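Local coordinates for putative aminopeptidase (Leishmania major, PDB 5NTH), which is an M17-family leucyl aminopeptidase that binds manganese and removes amino-terminal residues from peptides, at the interface of chains A and B. Numbering follows the deposited sequence. Chains: chain A/B, Putative aminopeptidase.

The interface of chains A and B. Residues chain A 223-225, 302, 360; chain B 369-372.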
ATOM      1  N   PRO A 223     -21.636  21.868  -0.579  1.00 27.32           N
ATOM      2  CA  PRO A 223     -21.333  20.721   0.246  1.00 26.75           C
ATOM      3  C   PRO A 223     -22.576  20.147   0.947  1.00 26.77           C
ATOM      4  O   PRO A 223     -23.579  20.835   1.083  1.00 27.40           O
ATOM      5  CB  PRO A 223     -20.348  21.281   1.244  1.00 26.78           C
ATOM      6  CG  PRO A 223     -20.682  22.713   1.339  1.00 26.65           C
ATOM      7  CD  PRO A 223     -21.102  23.108  -0.018  1.00 26.70           C
ATOM      8  N   PRO A 224     -22.503  18.890   1.391  1.00 26.53           N
ATOM      9  CA  PRO A 224     -23.588  18.142   2.033  1.00 26.41           C
ATOM     10  C   PRO A 224     -23.960  18.563   3.424  1.00 26.93           C
ATOM     11  O   PRO A 224     -25.044  18.243   3.889  1.00 26.29           O
ATOM     12  CB  PRO A 224     -23.063  16.725   2.081  1.00 26.59           C
ATOM     13  CG  PRO A 224     -21.597  16.824   1.879  1.00 26.50           C
ATOM     14  CD  PRO A 224     -21.257  18.121   1.294  1.00 26.62           C
ATOM     15  N   CYS A 225     -23.065  19.269   4.096  1.00 28.50           N
ATOM     16  CA  CYS A 225     -23.431  19.960   5.347  1.00 29.93           C
ATOM     17  C   CYS A 225     -24.583  20.925   5.105  1.00 30.27           C
ATOM     18  O   CYS A 225     -25.291  21.272   6.028  1.00 30.48           O
ATOM     19  CB  CYS A 225     -22.229  20.710   5.958  1.00 30.15           C
ATOM     20  SG  CYS A 225     -21.347  21.882   4.862  1.00 31.78           S
ATOM     21  N   TYR A 302     -23.547  12.652  -0.338  1.00 35.73           N
ATOM     22  CA  TYR A 302     -22.172  12.412  -0.016  1.00 33.90           C
ATOM     23  C   TYR A 302     -21.893  10.929   0.021  1.00 34.31           C
ATOM     24  O   TYR A 302     -22.665  10.164   0.610  1.00 33.83           O
ATOM     25  CB  TYR A 302     -21.853  13.044   1.316  1.00 32.45           C
ATOM     26  CG  TYR A 302     -20.391  13.115   1.555  1.00 32.03           C
ATOM     27  CD1 TYR A 302     -19.576  13.883   0.742  1.00 32.06           C
ATOM     28  CD2 TYR A 302     -19.809  12.401   2.576  1.00 32.02           C
ATOM     29  CE1 TYR A 302     -18.206  13.952   0.958  1.00 32.69           C
ATOM     30  CE2 TYR A 302     -18.451  12.466   2.804  1.00 31.84           C
ATOM     31  CZ  TYR A 302     -17.651  13.227   1.988  1.00 32.18           C
ATOM     32  OH  TYR A 302     -16.303  13.294   2.234  1.00 33.40           O
ATOM     33  N   GLU A 360     -27.456   9.769   1.623  1.00 34.01           N
ATOM     34  CA  GLU A 360     -26.003   9.830   1.907  1.00 35.39           C
ATOM     35  C   GLU A 360     -25.552   8.427   2.219  1.00 33.99           C
ATOM     36  O   GLU A 360     -26.201   7.746   2.999  1.00 34.62           O
ATOM     37  CB  GLU A 360     -25.616  10.739   3.088  1.00 37.02           C
ATOM     38  CG  GLU A 360     -24.109  10.640   3.430  1.00 39.59           C
ATOM     39  CD  GLU A 360     -23.549  11.685   4.400  1.00 41.69           C
ATOM     40  OE1 GLU A 360     -24.154  12.767   4.527  1.00 42.84           O
ATOM     41  OE2 GLU A 360     -22.474  11.438   5.027  1.00 41.92           O
TER
ATOM     42  N   ARG B 369     -17.037  16.249   6.998  1.00 36.86           N
ATOM     43  CA  ARG B 369     -16.670  15.431   5.857  1.00 35.68           C
ATOM     44  C   ARG B 369     -15.486  16.037   5.107  1.00 34.47           C
ATOM     45  O   ARG B 369     -15.134  17.192   5.311  1.00 32.68           O
ATOM     46  CB  ARG B 369     -17.894  15.298   4.951  1.00 36.90           C
ATOM     47  CG  ARG B 369     -19.204  14.858   5.634  1.00 36.71           C
ATOM     48  CD  ARG B 369     -20.408  15.033   4.705  1.00 36.21           C
ATOM     49  NE  ARG B 369     -21.700  14.559   5.236  1.00 37.08           N
ATOM     50  CZ  ARG B 369     -22.548  15.269   5.998  1.00 37.06           C
ATOM     51  NH1 ARG B 369     -22.261  16.528   6.364  1.00 36.97           N
ATOM     52  NH2 ARG B 369     -23.701  14.723   6.410  1.00 35.25           N
ATOM     53  N   ASN B 370     -14.822  15.244   4.283  1.00 35.59           N
ATOM     54  CA  ASN B 370     -13.813  15.817   3.410  1.00 36.94           C
ATOM     55  C   ASN B 370     -14.638  16.427   2.299  1.00 38.76           C
ATOM     56  O   ASN B 370     -15.184  15.680   1.497  1.00 40.61           O
ATOM     57  CB  ASN B 370     -12.837  14.771   2.883  1.00 36.53           C
ATOM     58  CG  ASN B 370     -12.138  14.030   3.996  1.00 37.71           C
ATOM     59  OD1 ASN B 370     -11.233  14.542   4.623  1.00 35.92           O
ATOM     60  ND2 ASN B 370     -12.593  12.818   4.269  1.00 39.60           N
ATOM     61  N   ASP B 371     -14.787  17.760   2.332  1.00 39.26           N
ATOM     62  CA  ASP B 371     -15.601  18.607   1.410  1.00 38.69           C
ATOM     63  C   ASP B 371     -16.532  19.614   2.114  1.00 38.42           C
ATOM     64  O   ASP B 371     -16.905  20.619   1.505  1.00 38.73           O
ATOM     65  CB  ASP B 371     -16.431  17.807   0.380  1.00 39.96           C
ATOM     66  CG  ASP B 371     -15.613  17.378  -0.826  1.00 38.83           C
ATOM     67  OD1 ASP B 371     -14.452  17.831  -0.954  1.00 40.25           O
ATOM     68  OD2 ASP B 371     -16.130  16.579  -1.626  1.00 36.79           O
ATOM     69  N   ASP B 372     -16.920  19.343   3.364  1.00 37.88           N
ATOM     70  CA  ASP B 372     -17.682  20.312   4.175  1.00 36.50           C
ATOM     71  C   ASP B 372     -16.957  21.649   4.244  1.00 35.01           C
ATOM     72  O   ASP B 372     -15.735  21.727   4.177  1.00 34.12           O
ATOM     73  CB  ASP B 372     -17.946  19.795   5.611  1.00 36.38           C
ATOM     74  CG  ASP B 372     -19.184  18.881   5.705  1.00 36.19           C
ATOM     75  OD1 ASP B 372     -19.772  18.595   4.648  1.00 37.41           O
ATOM     76  OD2 ASP B 372     -19.562  18.445   6.824  1.00 34.13           O
TER
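A:Glu360 and B:Arg369 meet tip to tip where a loop of chain B, residues 369-372, lies against chain A in this M17 leucyl aminopeptidase. The deposited assembly holds six copies, in keeping with the hexamers typical of the family, and the patch forms part of one subunit contact. The salt bridge runs from B:Arg369 NH2 to the carboxylate oxygen OE1 of A:Glu360, 2.8 Å away; OE1 offers its syn lone pair and lies somewhat out of the guanidinium plane. The carboxylate and guanidinium planes are turned 60° apart, so the side-on pairing through NH2 and NE is twisted, not flat, and the NE bonds, to both carboxylate oxygens, are weak. At the other end of the guanidinium, B:Arg369 NH1 makes a longer salt bridge, 3.3 Å and weak as a hydrogen bond, to OD2 of B:Asp372 in its own chain. B:Arg369 thus lies between two carboxylates, one from each subunit, which would tend to favour its positive charge and limit its rotation.

The aliphatic stem of B:Arg369 is extended from CG to NE and passes over one face of the A:Tyr302 ring, with CD 3.7 Å from the ring centroid in a CH-pi contact. CG of A:Pro224 also packs against CD of B:Arg369, at 3.6 Å. The guanidinium stands nearly upright to the tyrosine ring.

With CG anti to its backbone N (chi1 -166°), A:Tyr302 points its phenol toward the loop backbone. Its hydroxyl OH donates a hydrogen bond of 2.7 Å to the carbonyl O of B:Asn370, approaching 31° out of the carbonyl plane.

Beside A:Pro224, CG of the B:Asp372 carboxylate lies 3.6 Å from CB of A:Cys225, and its OD1 accepts a weak bond from the cysteine backbone N.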